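Local coordinates for protein acidic lectin (Psophocarpus tetragonolobus, PDB 1F9K) that binds methyl alpha-D-galactopyranoside as a calcium- and manganese-containing legume lectin and agglutinin, and probably recognises galactose-bearing glycans of H-antigen type, at residues T34-N39 / V220-I225; E85-L90 / D125-T130; K172-V177 / N191-K196. The protein carries 3 engineered substitutions. One frame throughout, in Å; residues are numbered along the deposited sequence.

Contact 1 of 3, residues T34-N39 / V220-I225; sequences TKLTKN and VETHEI. With NAG (2-acetamido-2-deoxy-beta-D-glucopyranose), chain C.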
loop_
_atom_site.group_PDB
_atom_site.type_symbol
_atom_site.label_atom_id
_atom_site.label_comp_id
_atom_site.label_asym_id
_atom_site.label_seq_id
_atom_site.Cartn_x
_atom_site.Cartn_y
_atom_site.Cartn_z
ATOM N N THR A 34 16.331 -13.904 15.944
ATOM C CA THR A 34 17.776 -14.115 15.949
ATOM C C THR A 34 18.394 -13.680 17.270
ATOM O O THR A 34 17.761 -12.952 18.045
ATOM C CB THR A 34 18.459 -13.318 14.806
ATOM O OG1 THR A 34 18.306 -11.904 15.015
ATOM C CG2 THR A 34 17.839 -13.690 13.481
ATOM N N LYS A 35 19.633 -14.104 17.518
ATOM C CA LYS A 35 20.315 -13.736 18.758
ATOM C C LYS A 35 21.571 -12.915 18.527
ATOM O O LYS A 35 22.306 -13.147 17.569
ATOM C CB LYS A 35 20.670 -14.980 19.575
ATOM C CG LYS A 35 19.461 -15.756 20.041
ATOM C CD LYS A 35 19.802 -16.773 21.112
ATOM C CE LYS A 35 18.567 -17.593 21.448
ATOM N NZ LYS A 35 17.388 -16.705 21.691
ATOM N N LEU A 36 21.821 -11.964 19.423
ATOM C CA LEU A 36 22.983 -11.098 19.312
ATOM C C LEU A 36 24.139 -11.569 20.192
ATOM O O LEU A 36 25.282 -11.156 20.002
ATOM C CB LEU A 36 22.583 -9.678 19.675
ATOM C CG LEU A 36 23.080 -8.550 18.762
ATOM C CD1 LEU A 36 22.734 -8.837 17.272
ATOM C CD2 LEU A 36 22.446 -7.234 19.241
ATOM N N THR A 37 23.825 -12.433 21.156
ATOM C CA THR A 37 24.796 -13.024 22.087
ATOM C C THR A 37 24.249 -14.386 22.504
ATOM O O THR A 37 23.038 -14.596 22.559
ATOM C CB THR A 37 25.017 -12.163 23.367
ATOM O OG1 THR A 37 23.756 -11.732 23.892
ATOM C CG2 THR A 37 25.869 -10.956 23.058
ATOM N N LYS A 38 25.133 -15.318 22.816
ATOM C CA LYS A 38 24.663 -16.638 23.167
ATOM C C LYS A 38 25.658 -17.333 24.061
ATOM O O LYS A 38 26.734 -17.713 23.615
ATOM C CB LYS A 38 24.449 -17.435 21.877
ATOM C CG LYS A 38 23.947 -18.854 22.040
ATOM C CD LYS A 38 23.946 -19.567 20.693
ATOM C CE LYS A 38 23.717 -21.059 20.859
ATOM N NZ LYS A 38 24.127 -21.828 19.653
ATOM N N ASN A 39 25.298 -17.495 25.328
ATOM C CA ASN A 39 26.186 -18.165 26.255
ATOM C C ASN A 39 27.157 -17.219 26.927
ATOM O O ASN A 39 28.076 -17.660 27.608
ATOM N N VAL A 220 25.568 -7.658 12.356
ATOM C CA VAL A 220 24.331 -8.115 12.928
ATOM C C VAL A 220 23.345 -7.038 13.284
ATOM O O VAL A 220 23.670 -5.855 13.281
ATOM C CB VAL A 220 24.651 -8.873 14.172
ATOM C CG1 VAL A 220 25.151 -10.248 13.808
ATOM C CG2 VAL A 220 25.722 -8.133 14.940
ATOM N N GLU A 221 22.139 -7.472 13.628
ATOM C CA GLU A 221 21.068 -6.560 13.993
ATOM C C GLU A 221 20.016 -7.398 14.718
ATOM O O GLU A 221 20.100 -8.627 14.737
ATOM C CB GLU A 221 20.483 -5.915 12.725
ATOM C CG GLU A 221 19.741 -6.889 11.798
ATOM C CD GLU A 221 19.425 -6.302 10.429
ATOM O OE1 GLU A 221 19.730 -5.106 10.211
ATOM O OE2 GLU A 221 18.877 -7.042 9.576
ATOM N N THR A 222 19.039 -6.750 15.336
ATOM C CA THR A 222 18.013 -7.502 16.042
ATOM C C THR A 222 16.817 -7.715 15.134
ATOM O O THR A 222 16.541 -6.905 14.251
ATOM C CB THR A 222 17.538 -6.773 17.312
ATOM O OG1 THR A 222 16.880 -5.552 16.952
ATOM C CG2 THR A 222 18.713 -6.455 18.208
ATOM N N HIS A 223 16.110 -8.817 15.345
ATOM C CA HIS A 223 14.925 -9.132 14.549
ATOM C C HIS A 223 13.783 -9.561 15.467
ATOM O O HIS A 223 13.649 -10.746 15.804
ATOM C CB HIS A 223 15.249 -10.240 13.549
ATOM C CG HIS A 223 16.372 -9.896 12.629
ATOM N ND1 HIS A 223 17.555 -10.601 12.598
ATOM C CD2 HIS A 223 16.508 -8.895 11.728
ATOM C CE1 HIS A 223 18.371 -10.052 11.717
ATOM N NE2 HIS A 223 17.760 -9.014 11.175
ATOM N N GLU A 224 12.975 -8.584 15.874
ATOM C CA GLU A 224 11.854 -8.843 16.755
ATOM C C GLU A 224 10.475 -8.700 16.092
ATOM O O GLU A 224 10.217 -7.746 15.347
ATOM C CB GLU A 224 11.942 -7.930 17.977
ATOM C CG GLU A 224 12.856 -8.452 19.061
ATOM C CD GLU A 224 13.123 -7.414 20.130
ATOM O OE1 GLU A 224 12.164 -6.796 20.629
ATOM O OE2 GLU A 224 14.296 -7.211 20.480
ATOM N N ILE A 225 9.599 -9.660 16.382
ATOM C CA ILE A 225 8.242 -9.671 15.847
ATOM C C ILE A 225 7.264 -9.484 17.003
ATOM O O ILE A 225 7.112 -10.358 17.852
ATOM C CB ILE A 225 7.937 -11.008 15.133
ATOM C CG1 ILE A 225 8.952 -11.245 14.004
ATOM C CG2 ILE A 225 6.497 -11.013 14.647
ATOM C CD1 ILE A 225 9.108 -10.074 13.049
HETATM C C1 NAG C . 13.613 -2.682 19.367
HETATM C C2 NAG C . 12.826 -2.107 20.553
HETATM C C3 NAG C . 13.798 -1.543 21.577
HETATM C C4 NAG C . 14.726 -2.674 22.000
HETATM C C5 NAG C . 15.436 -3.291 20.782
HETATM C C6 NAG C . 16.233 -4.501 21.173
HETATM C C7 NAG C . 10.635 -1.120 20.570
HETATM C C8 NAG C . 9.727 0.002 20.092
HETATM N N2 NAG C . 11.894 -1.081 20.135
HETATM O O3 NAG C . 13.084 -1.039 22.703
HETATM O O4 NAG C . 15.683 -2.175 22.912
HETATM O O5 NAG C . 14.468 -3.744 19.815
HETATM O O6 NAG C . 15.360 -5.569 21.487
HETATM O O7 NAG C . 10.194 -2.011 21.308
#
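The imidazole of His223 meets its polar partners at the edge, one at each ring nitrogen. Thr34 OG1 sits near the ring plane and forms a hydrogen bond with His223 ND1 at 2.8 Å; either atom could be the donor. His223 NE2 donates to Glu221 OE2 at 2.8 Å, with a nearly straight N-H...O angle of 165°. The acceptor lies almost in the ring plane and uses the anti lone pair of OE2, on the side away from OE1. Bonds at two nitrogens should fix the rotation of the ring. The Thr34 hydroxyl reaches it from between its own backbone N and carbonyl carbon (chi1 65°).

Glu221 is itself held from outside the two segments. Its OE2 also bonds Thr126 OG1, and its OE1 bonds Gln79 NE2. The carboxylate thus joins the histidine to the loop of residues 125-130.

The apolar part lies beside this chain of bonds. Leu36 crosses both Val220 and Thr222 obliquely. Its CD1 branch packs on Val220 CB at 3.6 Å. The other branch, CD2, meets Thr222 CG2 at 4.0 Å. Further along, Glu224 belongs to the glycan pocket.

Backbone hydrogen bonds tie His223 to Leu33 and Glu224 to Asn76, so strand 222-233 runs in a sheet between 31-32 and 68-78. Thr34 and His223 also touch Ala211 of the other large sheet. Thr34 and the His223-Glu221 pair thus lie where strand 222-233 of one sheet packs on strand 204-213 of the other, in the beta sandwich of the legume lectin fold.

Contact 2 of 3, residues E85-L90 / D125-T130; sequences EPADGL and DTFQNT. With CA (calcium ion), chain G; MN (manganese (II) ion), chain F; AMG (methyl alpha-D-galactopyranoside), chain E.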
loop_
_atom_site.group_PDB
_atom_site.type_symbol
_atom_site.label_atom_id
_atom_site.label_comp_id
_atom_site.label_asym_id
_atom_site.label_seq_id
_atom_site.Cartn_x
_atom_site.Cartn_y
_atom_site.Cartn_z
ATOM N N GLU A 85 28.611 -3.408 9.095
ATOM C CA GLU A 85 27.531 -3.049 8.165
ATOM C C GLU A 85 26.530 -4.151 8.441
ATOM O O GLU A 85 26.753 -5.287 8.048
ATOM C CB GLU A 85 28.047 -3.124 6.719
ATOM C CG GLU A 85 27.360 -2.163 5.738
ATOM C CD GLU A 85 28.157 -1.905 4.437
ATOM O OE1 GLU A 85 28.483 -2.869 3.705
ATOM O OE2 GLU A 85 28.453 -0.726 4.130
ATOM N N PRO A 86 25.407 -3.832 9.115
ATOM C CA PRO A 86 24.360 -4.798 9.481
ATOM C C PRO A 86 23.907 -5.754 8.407
ATOM O O PRO A 86 23.943 -5.434 7.218
ATOM C CB PRO A 86 23.225 -3.916 9.966
ATOM C CG PRO A 86 23.364 -2.731 9.088
ATOM C CD PRO A 86 24.851 -2.467 9.090
ATOM N N ALA A 87 23.466 -6.928 8.850
ATOM C CA ALA A 87 22.979 -7.980 7.964
ATOM C C ALA A 87 22.168 -8.952 8.826
ATOM O O ALA A 87 22.323 -8.939 10.041
ATOM C CB ALA A 87 24.177 -8.686 7.303
ATOM N N ASP A 88 21.303 -9.778 8.235
ATOM C CA ASP A 88 21.064 -9.819 6.799
ATOM C C ASP A 88 19.648 -9.392 6.454
ATOM O O ASP A 88 19.404 -8.876 5.366
ATOM C CB ASP A 88 21.301 -11.232 6.230
ATOM C CG ASP A 88 22.744 -11.471 5.834
ATOM O OD1 ASP A 88 23.142 -11.017 4.741
ATOM O OD2 ASP A 88 23.485 -12.100 6.618
ATOM N N GLY A 89 18.707 -9.621 7.360
ATOM C CA GLY A 89 17.355 -9.221 7.052
ATOM C C GLY A 89 16.258 -10.091 7.618
ATOM O O GLY A 89 16.500 -11.033 8.375
ATOM N N LEU A 90 15.034 -9.771 7.213
ATOM C CA LEU A 90 13.829 -10.448 7.666
ATOM C C LEU A 90 12.974 -10.824 6.462
ATOM O O LEU A 90 13.015 -10.157 5.437
ATOM C CB LEU A 90 13.070 -9.487 8.582
ATOM C CG LEU A 90 11.650 -9.765 9.046
ATOM C CD1 LEU A 90 11.625 -11.035 9.857
ATOM C CD2 LEU A 90 11.166 -8.603 9.880
ATOM N N ASP A 125 15.404 -6.792 3.180
ATOM C CA ASP A 125 16.850 -6.907 3.079
ATOM C C ASP A 125 17.603 -5.719 3.662
ATOM O O ASP A 125 17.447 -4.587 3.215
ATOM C CB ASP A 125 17.236 -7.081 1.606
ATOM C CG ASP A 125 18.417 -7.997 1.408
ATOM O OD1 ASP A 125 19.268 -8.080 2.306
ATOM O OD2 ASP A 125 18.511 -8.628 0.342
ATOM N N THR A 126 18.439 -5.994 4.651
ATOM C CA THR A 126 19.236 -4.968 5.296
ATOM C C THR A 126 20.684 -4.950 4.778
ATOM O O THR A 126 21.393 -3.961 4.954
ATOM C CB THR A 126 19.247 -5.174 6.828
ATOM O OG1 THR A 126 19.766 -6.479 7.150
ATOM C CG2 THR A 126 17.849 -5.032 7.367
ATOM N N PHE A 127 21.110 -6.045 4.144
ATOM C CA PHE A 127 22.474 -6.175 3.606
ATOM C C PHE A 127 22.504 -6.336 2.091
ATOM O O PHE A 127 21.781 -7.158 1.543
ATOM C CB PHE A 127 23.177 -7.386 4.221
ATOM C CG PHE A 127 24.631 -7.474 3.871
ATOM C CD1 PHE A 127 25.578 -6.784 4.609
ATOM C CD2 PHE A 127 25.049 -8.190 2.760
ATOM C CE1 PHE A 127 26.919 -6.807 4.239
ATOM C CE2 PHE A 127 26.376 -8.214 2.392
ATOM C CZ PHE A 127 27.310 -7.523 3.130
ATOM N N GLN A 128 23.370 -5.578 1.424
ATOM C CA GLN A 128 23.480 -5.649 -0.032
ATOM C C GLN A 128 24.429 -6.708 -0.539
ATOM O O GLN A 128 25.643 -6.528 -0.484
ATOM C CB GLN A 128 23.920 -4.303 -0.606
ATOM C CG GLN A 128 24.260 -4.343 -2.094
ATOM C CD GLN A 128 24.438 -2.959 -2.703
ATOM O OE1 GLN A 128 24.930 -2.044 -2.053
ATOM N NE2 GLN A 128 24.054 -2.810 -3.965
ATOM N N ASN A 129 23.870 -7.807 -1.035
ATOM C CA ASN A 129 24.660 -8.894 -1.593
ATOM C C ASN A 129 25.038 -8.492 -3.009
ATOM O O ASN A 129 24.723 -7.386 -3.449
ATOM C CB ASN A 129 23.860 -10.196 -1.625
ATOM C CG ASN A 129 23.731 -10.845 -0.250
ATOM O OD1 ASN A 129 23.022 -10.358 0.626
ATOM N ND2 ASN A 129 24.424 -11.953 -0.063
ATOM N N THR A 130 25.708 -9.389 -3.723
ATOM C CA THR A 130 26.148 -9.116 -5.091
ATOM C C THR A 130 24.981 -9.040 -6.070
ATOM O O THR A 130 25.124 -8.534 -7.185
ATOM C CB THR A 130 27.135 -10.201 -5.594
ATOM O OG1 THR A 130 26.424 -11.417 -5.866
ATOM C CG2 THR A 130 28.194 -10.472 -4.554
HETATM CA CA CA G . 20.908 -9.264 0.925
HETATM MN MN MN F . 17.502 -8.179 -1.675
HETATM C C1 AMG E . 28.675 -12.435 3.505
HETATM C C2 AMG E . 27.290 -13.068 3.344
HETATM C C3 AMG E . 26.218 -11.954 3.301
HETATM C C4 AMG E . 26.339 -11.015 4.531
HETATM C C5 AMG E . 27.783 -10.543 4.743
HETATM C C6 AMG E . 27.929 -9.923 6.116
HETATM C C7 AMG E . 30.243 -10.963 2.453
HETATM O O1 AMG E . 28.990 -11.669 2.378
HETATM O O2 AMG E . 27.238 -13.890 2.178
HETATM O O3 AMG E . 24.917 -12.530 3.258
HETATM O O4 AMG E . 25.888 -11.657 5.717
HETATM O O5 AMG E . 28.700 -11.662 4.705
HETATM O O6 AMG E . 29.028 -9.031 6.163
HETATM O O HOH W 1 24.090 -3.008 5.535
HETATM O O HOH W 2 21.024 -9.915 3.092
HETATM O O HOH W 3 17.099 -8.424 -3.989
HETATM O O HOH W 4 17.698 -10.330 -1.415
HETATM O O HOH W 5 19.817 -11.201 0.789
#
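Phe127, Thr126 and Asp88 have the most surface buried here. The Phe127 ring carries the sugar on one face, with C4 of the galactoside 3.5 Å above the plane and offset toward the rim. Pro86 O lies at the ring's edge, in plane, and Ala87 CB packs on Phe127 CB at 3.5 Å.

Asp88 follows a cis peptide. It accepts two sugar hydroxyls: O3 at OD1, and O4 at OD2 over 2.6 Å. Asn129 ND2 adds a weak bond to O3. Water 2 binds calcium and donates to both Asp88 O and Asp88 OD1, which is consistent with the ion helping to position Asp88 through this water.

Thr126 N donates to Asp88 O at 3.1 Å, from above the carbonyl plane. Thr126 OG1 is hydrogen-bonded to Glu221 OE2.

Calcium takes both oxygens of Asp125, Phe127 O and Asn129 OD1, with Asp132 and two waters. Asp125 OD2 also bridges to manganese, which Glu123 and His137 help to bind.

Gly89 and Asp125 form an antiparallel non-hydrogen-bonded pair. On its other side, strand 88-95 pairs with 204-213 through a classic bulge of Asp88 and Gly89 facing Thr212.

Contact 3 of 3, residues K172-V177 / N191-K196; sequences KILNVV and NIVDLK
Residues 173-174 and 191-192 run antiparallel, with Ile173 and Ile192 a non-hydrogen-bonded pair and Leu174 and Asn191 a hydrogen-bonded one, joined by Leu174 N to Asn191 O and Asn191 N to Leu174 O, both 3.0 Å with the donor nearly along the C=O axis, and the ladder is extended by Val193 N donating to Lys172 O at 3.1 Å in the carbonyl plane.

Lys172 has the most surface covered. Its side chain lies beside that of Asp194, pointing the same way. It bends at chi3 (-72°), and its tip forms a salt bridge from Lys172 NZ to Asp194 OD2 at 3.1 Å, weak as a hydrogen bond. Lys172 CD packs along the carboxylate, 3.8 Å from Asp194 CG. Asp194 holds the N-cap position of the short helix 195-198.

Leu174 and Val193 make the apolar contact, with Leu174 CB 4.0 Å from Val193 CG2. Both side chains also touch Phe120 of the other sheet, so they face the inside of the sandwich. Ile173, on the opposite face of the strand, packs on Asn191 of the second subunit.

Lys172 and Ile173 together face Asp168, forming a G1 beta bulge. The arrangement is the open end of the beta hairpin 173-180/185-192, in the sheet of the legume lectin fold that meets the second subunit.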
loop_
_atom_site.group_PDB
_atom_site.type_symbol
_atom_site.label_atom_id
_atom_site.label_comp_id
_atom_site.label_asym_id
_atom_site.label_seq_id
_atom_site.Cartn_x
_atom_site.Cartn_y
_atom_site.Cartn_z
ATOM N N LYS A 172 -4.504 -11.864 -9.311
ATOM C CA LYS A 172 -3.126 -12.352 -9.191
ATOM C C LYS A 172 -2.169 -11.231 -8.756
ATOM O O LYS A 172 -0.991 -11.235 -9.091
ATOM C CB LYS A 172 -2.656 -12.986 -10.507
ATOM C CG LYS A 172 -3.552 -14.123 -10.956
ATOM C CD LYS A 172 -2.812 -15.197 -11.752
ATOM C CE LYS A 172 -2.417 -14.749 -13.162
ATOM N NZ LYS A 172 -1.785 -15.854 -13.970
ATOM N N ILE A 173 -2.695 -10.283 -7.989
ATOM C CA ILE A 173 -1.922 -9.160 -7.500
ATOM C C ILE A 173 -1.420 -9.326 -6.075
ATOM O O ILE A 173 -2.217 -9.500 -5.144
ATOM C CB ILE A 173 -2.751 -7.882 -7.516
ATOM C CG1 ILE A 173 -3.128 -7.533 -8.947
ATOM C CG2 ILE A 173 -1.984 -6.757 -6.858
ATOM C CD1 ILE A 173 -3.910 -6.245 -9.055
ATOM N N LEU A 174 -0.098 -9.258 -5.912
ATOM C CA LEU A 174 0.528 -9.337 -4.599
ATOM C C LEU A 174 1.014 -7.939 -4.277
ATOM O O LEU A 174 1.823 -7.381 -5.008
ATOM C CB LEU A 174 1.723 -10.274 -4.597
ATOM C CG LEU A 174 2.363 -10.244 -3.205
ATOM C CD1 LEU A 174 1.717 -11.295 -2.272
ATOM C CD2 LEU A 174 3.842 -10.486 -3.363
ATOM N N ASN A 175 0.504 -7.377 -3.191
ATOM C CA ASN A 175 0.879 -6.043 -2.770
ATOM C C ASN A 175 1.423 -6.067 -1.356
ATOM O O ASN A 175 0.850 -6.709 -0.467
ATOM C CB ASN A 175 -0.330 -5.113 -2.833
ATOM C CG ASN A 175 -0.051 -3.742 -2.220
ATOM O OD1 ASN A 175 0.829 -3.009 -2.662
ATOM N ND2 ASN A 175 -0.804 -3.397 -1.195
ATOM N N VAL A 176 2.530 -5.354 -1.163
ATOM C CA VAL A 176 3.195 -5.250 0.127
ATOM C C VAL A 176 3.232 -3.801 0.599
ATOM O O VAL A 176 3.662 -2.910 -0.141
ATOM C CB VAL A 176 4.638 -5.752 0.033
ATOM C CG1 VAL A 176 5.394 -5.399 1.276
ATOM C CG2 VAL A 176 4.644 -7.242 -0.145
ATOM N N VAL A 177 2.780 -3.555 1.823
ATOM C CA VAL A 177 2.824 -2.201 2.337
ATOM C C VAL A 177 3.570 -2.143 3.655
ATOM O O VAL A 177 3.308 -2.923 4.574
ATOM C CB VAL A 177 1.437 -1.607 2.525
ATOM C CG1 VAL A 177 1.565 -0.163 3.019
ATOM C CG2 VAL A 177 0.689 -1.640 1.208
ATOM N N ASN A 191 3.423 -6.567 -7.369
ATOM C CA ASN A 191 3.793 -7.272 -8.584
ATOM C C ASN A 191 2.790 -8.375 -8.851
ATOM O O ASN A 191 1.879 -8.589 -8.057
ATOM C CB ASN A 191 5.176 -7.887 -8.461
ATOM C CG ASN A 191 5.720 -8.332 -9.798
ATOM O OD1 ASN A 191 6.715 -9.058 -9.877
ATOM N ND2 ASN A 191 5.072 -7.880 -10.871
ATOM N N ILE A 192 2.956 -9.071 -9.969
ATOM C CA ILE A 192 2.053 -10.161 -10.315
ATOM C C ILE A 192 2.650 -11.523 -9.993
ATOM O O ILE A 192 3.771 -11.832 -10.388
ATOM C CB ILE A 192 1.646 -10.121 -11.804
ATOM C CG1 ILE A 192 0.516 -9.103 -12.001
ATOM C CG2 ILE A 192 1.212 -11.502 -12.261
ATOM C CD1 ILE A 192 -0.030 -9.080 -13.391
ATOM N N VAL A 193 1.874 -12.332 -9.277
ATOM C CA VAL A 193 2.298 -13.653 -8.868
ATOM C C VAL A 193 1.152 -14.643 -9.024
ATOM O O VAL A 193 0.014 -14.384 -8.610
ATOM C CB VAL A 193 2.736 -13.658 -7.389
ATOM C CG1 VAL A 193 3.337 -14.987 -7.048
ATOM C CG2 VAL A 193 3.736 -12.557 -7.123
ATOM N N ASP A 194 1.471 -15.784 -9.618
ATOM C CA ASP A 194 0.506 -16.848 -9.838
ATOM C C ASP A 194 0.879 -17.979 -8.879
ATOM O O ASP A 194 1.753 -18.805 -9.187
ATOM C CB ASP A 194 0.610 -17.317 -11.290
ATOM C CG ASP A 194 -0.516 -18.246 -11.690
ATOM O OD1 ASP A 194 -1.256 -18.709 -10.796
ATOM O OD2 ASP A 194 -0.655 -18.516 -12.902
ATOM N N LEU A 195 0.221 -18.017 -7.720
ATOM C CA LEU A 195 0.525 -19.034 -6.701
ATOM C C LEU A 195 0.449 -20.476 -7.178
ATOM O O LEU A 195 1.265 -21.306 -6.787
ATOM C CB LEU A 195 -0.373 -18.859 -5.472
ATOM C CG LEU A 195 -0.018 -17.655 -4.588
ATOM C CD1 LEU A 195 -0.948 -17.606 -3.390
ATOM C CD2 LEU A 195 1.441 -17.751 -4.147
ATOM N N LYS A 196 -0.527 -20.772 -8.026
ATOM C CA LYS A 196 -0.679 -22.122 -8.546
ATOM C C LYS A 196 0.568 -22.528 -9.319
ATOM O O LYS A 196 1.097 -23.620 -9.140
ATOM C CB LYS A 196 -1.907 -22.200 -9.451
#

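Overall arrangement
Contacts 1 and 2 touch through the shared Glu221-Thr126 bond, with centres about 14 Å apart. Contact 3 lies on the other side of the chain's centre from contact 1, their centres about 31 Å apart. It is about 24 Å from contact 2, between centres. Along the chain, contacts 2 and 3 follow one another, and both fall between the two segments of contact 1. Contacts 1 and 3 reach the same large antiparallel sheet, through strands 222-233 and 173-180/185-192. Contact 2 belongs to the facing sheet. The hairpin meeting the second subunit thus does not touch the sugar and metal site: the nearest atoms of contacts 2 and 3 are about 10 Å apart.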